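Local atomic coordinates of Pro-Pro endopeptidase (PDB entry 6FPC), a protein that cleaves peptide bonds between two proline residues as a secreted zinc-dependent endopeptidase and may regulate bacterial adhesion by cutting a cell-surface protein. Residues A[8-13]-A[36-41]; A[55-58]-A[64-67]; A[90-95]-A[106-111]; A[140-145]-A[171-176]; A[154-159]-A[179-184]. All coordinates share one frame; numbering follows the deposited sequence.

Contact 1: residues A[8-13]-A[36-41]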
# COMPACT_ATOMS: atom_id res chain seq x y z
N ASP A 8 2.44 -11.88 13.31
CA ASP A 8 1.50 -12.64 14.12
C ASP A 8 0.68 -11.69 15.03
O ASP A 8 -0.43 -12.04 15.40
CB ASP A 8 2.24 -13.68 14.97
CG ASP A 8 2.96 -14.75 14.17
OD1 ASP A 8 2.74 -14.83 12.94
OD2 ASP A 8 3.74 -15.51 14.77
N LYS A 9 1.22 -10.51 15.38
CA LYS A 9 0.46 -9.55 16.18
C LYS A 9 0.01 -8.32 15.37
O LYS A 9 -1.06 -7.78 15.65
CB LYS A 9 1.19 -9.16 17.48
CG LYS A 9 2.55 -8.52 17.31
CD LYS A 9 3.16 -8.26 18.67
CE LYS A 9 4.40 -7.42 18.53
NZ LYS A 9 5.13 -7.28 19.82
N LEU A 10 0.80 -7.90 14.37
CA LEU A 10 0.52 -6.76 13.49
C LEU A 10 -0.63 -7.06 12.50
O LEU A 10 -1.48 -6.19 12.25
CB LEU A 10 1.80 -6.34 12.74
CG LEU A 10 1.75 -5.13 11.79
CD1 LEU A 10 1.57 -3.82 12.55
CD2 LEU A 10 3.04 -5.01 11.01
N VAL A 11 -0.64 -8.29 11.93
CA VAL A 11 -1.69 -8.70 10.99
C VAL A 11 -2.87 -9.24 11.77
O VAL A 11 -2.71 -10.19 12.54
CB VAL A 11 -1.20 -9.69 9.89
CG1 VAL A 11 -2.37 -10.22 9.05
CG2 VAL A 11 -0.15 -9.02 9.01
N VAL A 12 -4.04 -8.62 11.61
CA VAL A 12 -5.26 -9.06 12.29
C VAL A 12 -6.17 -9.76 11.26
O VAL A 12 -6.63 -9.13 10.31
CB VAL A 12 -5.96 -7.92 13.08
CG1 VAL A 12 -7.23 -8.42 13.76
CG2 VAL A 12 -5.01 -7.32 14.12
N LEU A 13 -6.36 -11.07 11.42
CA LEU A 13 -7.20 -11.88 10.54
C LEU A 13 -8.65 -11.80 11.03
O LEU A 13 -8.85 -11.48 12.21
CB LEU A 13 -6.69 -13.35 10.47
CG LEU A 13 -5.26 -13.55 9.91
CD1 LEU A 13 -4.85 -14.98 9.98
CD2 LEU A 13 -5.13 -13.05 8.47
N SER A 36 12.24 -4.35 10.96
CA SER A 36 12.40 -3.10 11.71
C SER A 36 11.28 -2.09 11.42
O SER A 36 10.80 -1.43 12.34
CB SER A 36 13.76 -2.46 11.42
OG SER A 36 14.03 -2.44 10.03
N ILE A 37 10.85 -2.01 10.16
CA ILE A 37 9.77 -1.14 9.69
C ILE A 37 8.43 -1.71 10.21
O ILE A 37 7.59 -0.94 10.66
CB ILE A 37 9.80 -1.06 8.14
CG1 ILE A 37 11.05 -0.29 7.61
CG2 ILE A 37 8.49 -0.52 7.56
CD1 ILE A 37 11.08 1.19 7.67
N LEU A 38 8.24 -3.04 10.15
CA LEU A 38 7.01 -3.67 10.66
C LEU A 38 6.88 -3.45 12.18
O LEU A 38 5.79 -3.11 12.66
CB LEU A 38 6.95 -5.17 10.29
CG LEU A 38 6.85 -5.50 8.79
CD1 LEU A 38 7.16 -6.98 8.52
CD2 LEU A 38 5.48 -5.13 8.23
N ASP A 39 7.99 -3.57 12.92
CA ASP A 39 8.07 -3.34 14.37
C ASP A 39 7.63 -1.92 14.71
O ASP A 39 6.77 -1.70 15.58
CB ASP A 39 9.50 -3.59 14.88
CG ASP A 39 9.94 -5.05 14.95
OD1 ASP A 39 11.13 -5.30 15.24
OD2 ASP A 39 9.09 -5.94 14.71
N ALA A 40 8.19 -0.95 13.97
CA ALA A 40 7.89 0.47 14.11
C ALA A 40 6.41 0.72 13.83
O ALA A 40 5.78 1.45 14.59
CB ALA A 40 8.77 1.28 13.17
N LEU A 41 5.82 0.07 12.80
CA LEU A 41 4.39 0.21 12.51
C LEU A 41 3.55 -0.21 13.72
O LEU A 41 2.65 0.53 14.13
CB LEU A 41 3.98 -0.65 11.31
CG LEU A 41 4.17 -0.05 9.94
CD1 LEU A 41 3.83 -1.09 8.89
CD2 LEU A 41 3.31 1.23 9.77
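The backbone N of L41, one of two leucines that L10 meets on helix 35-43, is bonded to I37 O at 3.0 Å. That bond belongs to the helix; none bridges 8-13 and 36-41, and the contact rests on the apolar surfaces of L10, L38 and L41, all buried. L10 alone reaches across from its segment, with its two methyls divided between two partners about one helical turn apart. CD2 of L10 meets CD2 of L38 methyl to methyl at 3.7 Å. The same L10 CD2 lies 3.7 Å from L38 O and 4.0 Å from L38 CB, so one methyl meets the end, the root and the carbonyl of L38. The L10 and L38 side chains cross at about a right angle. The other branch is looser: CD1 of L10 comes to 4.2 Å from L41 CB, touching the root of L41 and not its methyls. With CG of L10 set opposite the backbone N (chi1 -178°), the isobutyl group stretches toward helix 35-43. The joint lies where helix 7-10 gives way, at V11, to strand 11-12, at one edge of the mixed sheet in this M34-family metallopeptidase. L10 is also tied by its backbone to I48 of the neighbouring parallel strand 47-51. Beyond the contact, L38 packs on I6 and I33, while L41 continues onto T113 and V117 of helix 108-121, which carries the zinc-binding histidines; the side chain of L41 is about 9 Å from that of H115.

Contact 2: residues A[55-58]-A[64-67]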
# COMPACT_ATOMS: atom_id res chain seq x y z
N ILE A 55 -14.04 -3.74 2.89
CA ILE A 55 -13.29 -3.09 3.97
C ILE A 55 -14.21 -2.26 4.87
O ILE A 55 -13.95 -2.15 6.07
CB ILE A 55 -12.07 -2.27 3.47
CG1 ILE A 55 -12.48 -1.04 2.63
CG2 ILE A 55 -11.10 -3.18 2.73
CD1 ILE A 55 -11.29 -0.08 2.30
N THR A 56 -15.32 -1.74 4.30
CA THR A 56 -16.29 -0.93 5.02
C THR A 56 -17.09 -1.78 6.02
O THR A 56 -17.70 -1.19 6.89
CB THR A 56 -17.16 -0.09 4.08
OG1 THR A 56 -17.70 -0.91 3.05
CG2 THR A 56 -16.40 1.15 3.49
N ASN A 57 -17.01 -3.14 5.96
CA ASN A 57 -17.67 -4.02 6.94
C ASN A 57 -16.91 -3.98 8.26
O ASN A 57 -17.48 -4.39 9.27
CB ASN A 57 -17.79 -5.48 6.45
CG ASN A 57 -18.78 -5.70 5.33
OD1 ASN A 57 -19.66 -4.88 5.04
ND2 ASN A 57 -18.66 -6.85 4.69
N GLU A 58 -15.65 -3.48 8.27
CA GLU A 58 -14.88 -3.34 9.51
C GLU A 58 -15.51 -2.23 10.34
O GLU A 58 -15.75 -1.15 9.78
CB GLU A 58 -13.40 -3.01 9.25
CG GLU A 58 -12.57 -4.17 8.76
CD GLU A 58 -12.56 -5.38 9.68
OE1 GLU A 58 -12.24 -5.21 10.88
OE2 GLU A 58 -12.88 -6.49 9.20
N LEU A 64 -17.61 5.02 6.33
CA LEU A 64 -17.37 5.31 4.90
C LEU A 64 -18.45 4.71 3.97
O LEU A 64 -18.45 4.99 2.77
CB LEU A 64 -15.98 4.80 4.48
CG LEU A 64 -14.81 5.45 5.18
CD1 LEU A 64 -13.53 4.66 4.91
CD2 LEU A 64 -14.69 6.91 4.77
N LYS A 65 -19.34 3.88 4.52
CA LYS A 65 -20.40 3.25 3.73
C LYS A 65 -21.22 4.29 2.99
O LYS A 65 -21.62 5.29 3.57
CB LYS A 65 -21.31 2.37 4.59
CG LYS A 65 -20.66 1.02 4.89
CD LYS A 65 -21.58 0.09 5.68
CE LYS A 65 -20.82 -1.08 6.27
NZ LYS A 65 -20.50 -2.11 5.25
N GLY A 66 -21.33 4.10 1.67
CA GLY A 66 -22.11 4.97 0.80
C GLY A 66 -21.53 6.34 0.55
O GLY A 66 -22.24 7.22 0.07
N VAL A 67 -20.25 6.56 0.89
CA VAL A 67 -19.58 7.83 0.69
C VAL A 67 -18.70 7.73 -0.56
O VAL A 67 -18.01 6.72 -0.75
CB VAL A 67 -18.77 8.23 1.95
CG1 VAL A 67 -17.95 9.50 1.71
CG2 VAL A 67 -19.72 8.41 3.14
O HOH W 1 -20.31 -2.16 2.49
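K65 and N57 are joined by a direct hydrogen bond between 55-58 and 64-67. NZ of K65 gives it to OD1 of N57 at 2.9 Å, lying in the carbonyl plane with a C=O...N angle of 145°. A second polar link runs through a water that accepts from K65 NZ at 2.8 Å and is bonded to T56 OG1 at 2.9 Å. Van der Waals contacts add to these. The lysine chain passes T56 at a slant, with K65 CG 3.8 Å from T56 CB; K65 CE makes a close C-H to carbonyl approach, 3.2 Å from T56 O. The chain stays extended as far as CE and then bends at the last torsion (chi4 -76°), which swings the ammonium round to the amide of N57. The methyl branch of T56, CG2, rests 3.8 Å from L64 CB, and W79 packs against both residues. Backbone bonds shape each partner: I55-N57 form a 3-10 turn, and L64-V67 a type II beta turn closed by V67 N to L64 O at 3.0 Å, with G66 at positive phi (72°). Both belong to the long connection between strands 47-51 and 84-86, where D80 binds G66 N and, weakly, T56 OG1. The lysine's cross-segment bonds thus go to neutral oxygens, an amide and a water; D80, which its side chain also touches, probably helps to balance its positive charge.

Contact 3: residues A[90-95]-A[106-111]. With CD (cadmium ion), chain F.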
# COMPACT_ATOMS: atom_id res chain seq x y z
N VAL A 90 -4.55 -0.40 8.39
CA VAL A 90 -4.33 -0.72 6.98
C VAL A 90 -5.35 -1.83 6.73
O VAL A 90 -5.30 -2.84 7.41
CB VAL A 90 -2.87 -1.16 6.68
CG1 VAL A 90 -2.71 -1.58 5.22
CG2 VAL A 90 -1.89 -0.04 7.03
N ALA A 91 -6.35 -1.59 5.90
CA ALA A 91 -7.38 -2.61 5.68
C ALA A 91 -7.29 -3.05 4.24
O ALA A 91 -7.25 -2.19 3.36
CB ALA A 91 -8.75 -2.04 5.99
N VAL A 92 -7.16 -4.37 4.01
CA VAL A 92 -7.00 -4.93 2.65
C VAL A 92 -7.92 -6.16 2.50
O VAL A 92 -7.87 -7.08 3.31
CB VAL A 92 -5.50 -5.29 2.36
CG1 VAL A 92 -5.33 -5.91 0.97
CG2 VAL A 92 -4.59 -4.07 2.50
N ARG A 93 -8.72 -6.19 1.44
CA ARG A 93 -9.64 -7.29 1.21
C ARG A 93 -8.90 -8.54 0.70
O ARG A 93 -8.13 -8.47 -0.27
CB ARG A 93 -10.75 -6.85 0.24
CG ARG A 93 -11.91 -7.79 0.27
CD ARG A 93 -13.07 -7.36 -0.58
NE ARG A 93 -14.11 -8.39 -0.47
CZ ARG A 93 -15.38 -8.21 -0.82
NH1 ARG A 93 -15.79 -7.05 -1.32
NH2 ARG A 93 -16.26 -9.20 -0.67
N ILE A 94 -9.16 -9.68 1.35
CA ILE A 94 -8.57 -10.99 1.03
C ILE A 94 -8.97 -11.40 -0.38
O ILE A 94 -10.17 -11.47 -0.65
CB ILE A 94 -9.00 -12.07 2.07
CG1 ILE A 94 -8.42 -11.75 3.47
CG2 ILE A 94 -8.57 -13.48 1.60
CD1 ILE A 94 -9.12 -12.44 4.61
N GLY A 95 -7.98 -11.70 -1.23
CA GLY A 95 -8.20 -12.10 -2.63
C GLY A 95 -8.05 -10.98 -3.64
O GLY A 95 -8.10 -11.22 -4.86
N LEU A 106 0.75 -3.15 -8.06
CA LEU A 106 1.43 -4.43 -8.20
C LEU A 106 0.97 -5.37 -7.07
O LEU A 106 0.79 -6.58 -7.30
CB LEU A 106 2.95 -4.18 -8.10
CG LEU A 106 3.86 -5.40 -8.00
CD1 LEU A 106 3.76 -6.28 -9.25
CD2 LEU A 106 5.32 -4.96 -7.79
N ASN A 107 0.74 -4.82 -5.87
CA ASN A 107 0.34 -5.61 -4.73
C ASN A 107 -0.36 -4.73 -3.72
O ASN A 107 0.27 -3.86 -3.11
CB ASN A 107 1.53 -6.31 -4.08
CG ASN A 107 1.10 -7.15 -2.89
OD1 ASN A 107 1.17 -6.71 -1.75
ND2 ASN A 107 0.59 -8.34 -3.14
N LEU A 108 -1.64 -4.98 -3.53
CA LEU A 108 -2.47 -4.14 -2.68
C LEU A 108 -1.96 -4.01 -1.24
O LEU A 108 -1.80 -2.88 -0.77
CB LEU A 108 -3.93 -4.59 -2.72
CG LEU A 108 -4.95 -3.68 -2.03
CD1 LEU A 108 -4.96 -2.27 -2.65
CD2 LEU A 108 -6.33 -4.29 -2.13
N GLU A 109 -1.70 -5.13 -0.55
CA GLU A 109 -1.28 -5.08 0.86
C GLU A 109 0.06 -4.38 1.06
O GLU A 109 0.17 -3.61 2.01
CB GLU A 109 -1.31 -6.46 1.56
CG GLU A 109 -0.41 -7.54 0.95
CD GLU A 109 -1.02 -8.35 -0.18
OE1 GLU A 109 -2.04 -7.89 -0.76
OE2 GLU A 109 -0.46 -9.42 -0.52
N ILE A 110 1.03 -4.58 0.15
CA ILE A 110 2.32 -3.88 0.31
C ILE A 110 2.12 -2.38 0.08
O ILE A 110 2.58 -1.58 0.91
CB ILE A 110 3.46 -4.47 -0.56
CG1 ILE A 110 3.86 -5.85 -0.02
CG2 ILE A 110 4.67 -3.52 -0.60
CD1 ILE A 110 4.66 -6.72 -1.07
N HIS A 111 1.41 -2.02 -1.02
CA HIS A 111 1.13 -0.63 -1.39
C HIS A 111 0.47 0.14 -0.23
O HIS A 111 0.97 1.19 0.19
CB HIS A 111 0.22 -0.58 -2.65
CG HIS A 111 -0.15 0.81 -3.06
ND1 HIS A 111 0.55 1.48 -4.04
CD2 HIS A 111 -1.13 1.62 -2.60
CE1 HIS A 111 -0.04 2.66 -4.17
NE2 HIS A 111 -1.06 2.79 -3.33
CD CD F . -2.14 4.63 -2.77
O HOH W 2 -4.06 4.42 -2.09
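V92 holds CG1 opposite its own backbone N (chi1 179°) and L108 does the same with CG (chi1 -172°), which turns the two side chains toward one another between strand 89-93 and the start of helix 108-121. The two side chains run antiparallel past one another, and the methyl CG1 of V92 meets the methyl CD2 of L108 at 3.6 Å. The second valine methyl, V92 CG2, lies 3.8 Å from E109 CA and so presses on the helix backbone itself; the E109 side chain crosses V92 at about a right angle, touching it through CB. From there the E109 chain, with CG lodged between backbone N and carbonyl carbon (chi1 60°), bends at chi2 and takes its carboxylate to polar partners. N107 ND2 meets E109 OE2 at 3.0 Å from above the carboxylate plane; R29 forms a salt bridge to the same oxygen, and S97 OG bonds OE1. These partners satisfy a buried acid. N107 is also the N-cap of the helix: its OD1 accepts from I110 N at 2.9 Å, so a single amide ties the helix start to E109. One turn on, H111 NE2 binds the cadmium ion at 2.2 Å, with water 2 at the ring edge and in its plane, while E159 holds ND1. Strand 89-93 begins at the last residue of 86-89, the region crucial for substrate specificity. The strand packs against the first turn of the helix that bears the HExxH zinc site: H111 and H115 bind the metal with Y148 and E155, and E112 is the predicted proton acceptor.

Contact 4: residues A[140-145]-A[171-176]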
# COMPACT_ATOMS: atom_id res chain seq x y z
N SER A 140 6.96 9.85 -14.13
CA SER A 140 6.38 9.83 -15.48
C SER A 140 6.75 8.60 -16.32
O SER A 140 5.97 8.25 -17.20
CB SER A 140 6.80 11.08 -16.25
OG SER A 140 8.21 11.22 -16.22
N VAL A 141 7.93 7.98 -16.08
CA VAL A 141 8.47 6.83 -16.83
C VAL A 141 7.42 5.72 -17.05
O VAL A 141 7.13 5.37 -18.19
CB VAL A 141 9.79 6.28 -16.21
CG1 VAL A 141 10.28 5.03 -16.96
CG2 VAL A 141 10.88 7.35 -16.19
N LYS A 142 6.84 5.19 -15.96
CA LYS A 142 5.84 4.13 -16.03
C LYS A 142 4.42 4.63 -15.82
O LYS A 142 3.48 3.91 -16.17
CB LYS A 142 6.12 3.07 -14.96
CG LYS A 142 7.46 2.35 -15.10
CD LYS A 142 7.54 1.19 -14.12
CE LYS A 142 8.81 0.39 -14.23
NZ LYS A 142 8.91 -0.38 -15.52
N TYR A 143 4.24 5.80 -15.17
CA TYR A 143 2.90 6.18 -14.76
C TYR A 143 2.30 7.45 -15.39
O TYR A 143 1.23 7.86 -14.95
CB TYR A 143 2.87 6.31 -13.22
CG TYR A 143 3.36 5.03 -12.55
CD1 TYR A 143 2.52 3.93 -12.40
CD2 TYR A 143 4.69 4.89 -12.16
CE1 TYR A 143 2.99 2.73 -11.87
CE2 TYR A 143 5.17 3.71 -11.62
CZ TYR A 143 4.32 2.63 -11.46
OH TYR A 143 4.81 1.45 -10.95
N LYS A 144 2.94 8.02 -16.44
CA LYS A 144 2.39 9.24 -17.06
C LYS A 144 0.92 9.11 -17.43
O LYS A 144 0.49 8.06 -17.91
CB LYS A 144 3.22 9.70 -18.29
CG LYS A 144 3.26 8.72 -19.46
CD LYS A 144 4.21 9.18 -20.58
N GLY A 145 0.16 10.17 -17.16
CA GLY A 145 -1.26 10.28 -17.47
C GLY A 145 -2.22 9.54 -16.55
O GLY A 145 -3.42 9.54 -16.83
N ARG A 171 12.28 -5.33 -8.74
CA ARG A 171 13.41 -4.50 -8.26
C ARG A 171 14.41 -4.18 -9.39
O ARG A 171 14.88 -3.04 -9.51
CB ARG A 171 14.11 -5.19 -7.08
CG ARG A 171 15.23 -4.38 -6.43
CD ARG A 171 15.91 -5.16 -5.32
NE ARG A 171 15.07 -5.29 -4.13
CZ ARG A 171 15.47 -5.78 -2.97
NH1 ARG A 171 16.72 -6.22 -2.82
NH2 ARG A 171 14.64 -5.85 -1.94
N SER A 172 14.74 -5.19 -10.22
CA SER A 172 15.68 -5.04 -11.34
C SER A 172 15.08 -4.08 -12.37
O SER A 172 15.77 -3.23 -12.93
CB SER A 172 15.94 -6.40 -11.98
OG SER A 172 16.74 -7.19 -11.12
N ASP A 173 13.77 -4.24 -12.61
CA ASP A 173 12.99 -3.40 -13.51
C ASP A 173 13.05 -1.92 -13.03
O ASP A 173 13.39 -1.04 -13.82
CB ASP A 173 11.55 -3.93 -13.55
CG ASP A 173 10.53 -2.98 -14.14
OD1 ASP A 173 9.44 -2.85 -13.55
OD2 ASP A 173 10.82 -2.37 -15.19
N LEU A 174 12.80 -1.69 -11.73
CA LEU A 174 12.90 -0.37 -11.08
C LEU A 174 14.32 0.23 -11.27
O LEU A 174 14.45 1.39 -11.70
CB LEU A 174 12.58 -0.53 -9.58
CG LEU A 174 12.63 0.76 -8.73
CD1 LEU A 174 11.50 1.72 -9.06
CD2 LEU A 174 12.63 0.45 -7.28
N LYS A 175 15.38 -0.56 -10.97
CA LYS A 175 16.80 -0.16 -11.09
C LYS A 175 17.11 0.37 -12.49
O LYS A 175 17.83 1.36 -12.63
CB LYS A 175 17.71 -1.37 -10.75
CG LYS A 175 19.19 -1.06 -10.66
CD LYS A 175 20.01 -2.33 -10.46
CE LYS A 175 21.44 -2.03 -10.06
N ASP A 176 16.58 -0.30 -13.52
CA ASP A 176 16.79 0.05 -14.91
C ASP A 176 15.98 1.26 -15.38
O ASP A 176 16.52 2.07 -16.14
CB ASP A 176 16.48 -1.17 -15.80
CG ASP A 176 17.04 -1.04 -17.20
OD1 ASP A 176 16.24 -0.87 -18.15
OD2 ASP A 176 18.29 -1.09 -17.35
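The carboxylate of D173 turns both oxygens to the ammonium of K142, while the root of the same lysine lies on a ring. Within 140-145, K142 CB sits over one face of the Y143 ring, 3.5 Å above its plane and displaced toward the rim. Across the contact, D173 OD2 accepts from K142 NZ at 2.8 Å through its syn lone pair, on the side of the other oxygen. A weak bond to D173 OD1, 3.2 Å from K142 NZ, makes the salt bridge unevenly two-pronged. The carbon next to the ammonium follows it in, K142 CE lying 3.4 Å from D173 OD1. The two side chains come from opposite directions: K142 is extended through chi3 and then bends at chi4 (-68°), while D173 places CG opposite its backbone N (chi1 164°), which directs the carboxylate toward the lysine. Nothing else bridges the segments, and both residues are partly exposed. The bridge joins the short helix 140-143, which the chain leaves at K144, to helix 168-177 in the helical C-terminal part of the protein. S177 OG adds a weak bond to K142 NZ, and M178 touches the lysine chain. Y143 and L174 also pack on L163 of helix 153-166, the helix that lies between the two in sequence. As a single ion pair near the surface, grasped through both carboxylate oxygens, it should favour the charged forms of K142 and D173, although solvent probably tempers its strength.

Contact 5: residues A[154-159]-A[179-184]. With CD (cadmium ion), chain F.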
# COMPACT_ATOMS: atom_id res chain seq x y z
N THR A 154 3.20 10.81 -2.60
CA THR A 154 2.83 9.72 -1.67
C THR A 154 2.51 8.43 -2.43
O THR A 154 2.89 7.34 -2.01
CB THR A 154 1.62 10.11 -0.82
OG1 THR A 154 0.61 10.59 -1.71
CG2 THR A 154 1.95 11.17 0.21
N GLU A 155 1.83 8.56 -3.59
CA GLU A 155 1.47 7.41 -4.41
C GLU A 155 2.71 6.83 -5.10
O GLU A 155 2.91 5.59 -5.10
CB GLU A 155 0.31 7.81 -5.36
CG GLU A 155 -0.94 8.20 -4.57
CD GLU A 155 -1.58 7.05 -3.79
OE1 GLU A 155 -2.53 7.31 -3.02
OE2 GLU A 155 -1.17 5.89 -3.99
N TYR A 156 3.59 7.70 -5.60
CA TYR A 156 4.84 7.25 -6.23
C TYR A 156 5.70 6.54 -5.18
O TYR A 156 6.24 5.47 -5.47
CB TYR A 156 5.60 8.43 -6.87
CG TYR A 156 6.80 7.97 -7.66
CD1 TYR A 156 6.67 7.02 -8.68
CD2 TYR A 156 8.08 8.42 -7.34
CE1 TYR A 156 7.78 6.56 -9.38
CE2 TYR A 156 9.20 7.95 -8.04
CZ TYR A 156 9.04 7.04 -9.07
OH TYR A 156 10.12 6.59 -9.78
N PHE A 157 5.74 7.08 -3.95
CA PHE A 157 6.47 6.45 -2.86
C PHE A 157 5.95 5.03 -2.63
O PHE A 157 6.70 4.08 -2.71
CB PHE A 157 6.41 7.27 -1.54
CG PHE A 157 7.14 6.53 -0.43
CD1 PHE A 157 8.53 6.60 -0.33
CD2 PHE A 157 6.45 5.68 0.44
CE1 PHE A 157 9.21 5.89 0.66
CE2 PHE A 157 7.14 4.95 1.41
CZ PHE A 157 8.52 5.06 1.51
N ALA A 158 4.64 4.89 -2.38
CA ALA A 158 4.04 3.58 -2.10
C ALA A 158 4.21 2.57 -3.26
O ALA A 158 4.51 1.39 -3.02
CB ALA A 158 2.57 3.76 -1.75
N GLU A 159 4.01 3.01 -4.50
CA GLU A 159 4.10 2.10 -5.63
C GLU A 159 5.56 1.73 -5.98
O GLU A 159 5.85 0.55 -6.22
CB GLU A 159 3.35 2.68 -6.83
CG GLU A 159 2.99 1.63 -7.89
CD GLU A 159 2.29 0.36 -7.41
OE1 GLU A 159 1.55 0.40 -6.41
OE2 GLU A 159 2.48 -0.68 -8.06
N PRO A 179 16.31 4.71 -11.96
CA PRO A 179 17.53 4.52 -11.13
C PRO A 179 17.64 5.43 -9.91
O PRO A 179 18.14 4.97 -8.87
CB PRO A 179 18.68 4.75 -12.12
CG PRO A 179 18.08 5.56 -13.22
CD PRO A 179 16.68 5.05 -13.35
N LEU A 180 17.18 6.70 -10.00
CA LEU A 180 17.26 7.55 -8.82
C LEU A 180 16.30 7.05 -7.72
O LEU A 180 16.66 7.09 -6.55
CB LEU A 180 17.03 9.04 -9.13
CG LEU A 180 18.03 9.70 -10.08
CD1 LEU A 180 17.43 10.94 -10.69
CD2 LEU A 180 19.37 10.02 -9.38
N THR A 181 15.13 6.51 -8.12
CA THR A 181 14.13 5.97 -7.17
C THR A 181 14.69 4.69 -6.57
O THR A 181 14.53 4.48 -5.36
CB THR A 181 12.76 5.74 -7.83
OG1 THR A 181 12.38 6.92 -8.53
CG2 THR A 181 11.65 5.44 -6.81
N TYR A 182 15.31 3.83 -7.40
CA TYR A 182 15.91 2.57 -6.92
C TYR A 182 16.98 2.86 -5.83
O TYR A 182 16.98 2.20 -4.80
CB TYR A 182 16.50 1.76 -8.10
CG TYR A 182 17.41 0.64 -7.66
CD1 TYR A 182 18.78 0.84 -7.50
CD2 TYR A 182 16.90 -0.61 -7.32
CE1 TYR A 182 19.62 -0.17 -7.04
CE2 TYR A 182 17.73 -1.64 -6.87
CZ TYR A 182 19.09 -1.42 -6.74
OH TYR A 182 19.92 -2.42 -6.32
N GLU A 183 17.87 3.83 -6.08
CA GLU A 183 18.94 4.27 -5.18
C GLU A 183 18.36 4.74 -3.82
O GLU A 183 18.81 4.30 -2.76
CB GLU A 183 19.73 5.40 -5.84
CG GLU A 183 20.90 5.90 -5.01
CD GLU A 183 21.73 6.99 -5.66
OE1 GLU A 183 21.14 7.91 -6.27
OE2 GLU A 183 22.98 6.92 -5.54
N PHE A 184 17.31 5.58 -3.88
CA PHE A 184 16.62 6.09 -2.69
C PHE A 184 16.02 4.93 -1.89
O PHE A 184 16.23 4.85 -0.68
CB PHE A 184 15.54 7.10 -3.11
CG PHE A 184 14.71 7.66 -1.98
CD1 PHE A 184 15.07 8.84 -1.34
CD2 PHE A 184 13.53 7.03 -1.59
CE1 PHE A 184 14.29 9.35 -0.30
CE2 PHE A 184 12.74 7.55 -0.55
CZ PHE A 184 13.12 8.72 0.07
CD CD F . -2.14 4.63 -2.77
O HOH W 2 -4.06 4.42 -2.09
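Y156 OH gives a short hydrogen bond, 2.6 Å, to T181 OG1, the one hydrogen bond between 154-159 and 179-184. The threonine oxygen lies at the edge of the tyrosine ring, near its plane, and the rest of T181 follows: its CG2 is 3.7 Å from Y156 CE2. Opposite approach makes this possible, the ring reaching out from one helix with CG opposite its backbone N (chi1 -173°) and T181 pointing back from the other. The next residue, F157, touches F184, about a turn after T181, with F157 CE1 to F184 CE2 at 4.1 Å. Each of these atoms lies near the plane of the other ring, so the phenyls meet rim to rim and no face is stacked. The second shell fixes the threonine: T181 OG1 is also bonded to E138 OE2, and E138 OE1 bonds L180 N near the start of helix 179-188. Y156 OH, T181 OG1 and E138 OE2 thus form a hydrogen-bonded series that links in helix 129-138. Helix 153-166 is the second metal-bearing helix of this zincin-type peptidase. On it E155 grips the cadmium ion unevenly, through OE2 at 2.0 Å and OE1 at 2.7 Å, with water 2 at 2.0 Å from the ion; H111, H115 and Y148 complete the protein ligands, and the same residues bind zinc. Further out, F157 packs on L114 and D118 of helix 108-121, and F184 meets the ring of F131. E159 OE2 bonds L106 N, its other oxygen probably helping to position the ligand H111.

How the contacts relate
From the N terminus, contacts 1, 2 and 3 close in series. Contact 1 brings helix 35-43 back to the end of helix 7-10, just before edge strand 11-12; contact 2 pinches the long connection between strands 47-51 and 84-86; contact 3 closes the loop from strand 89-93 to helix 108-121. I55 of contact 2 packs on the backbone of 90-95. Contacts 4 and 5 cross, their segments alternating along the C-terminal helices, and they touch where Y182 packs on R171, L174 and K175. Contacts 3 and 5 share the cadmium ion and water 2, and E159 joins them, so the sheet side and the helical side meet at the catalytic metal site, here also occupied by cadmium.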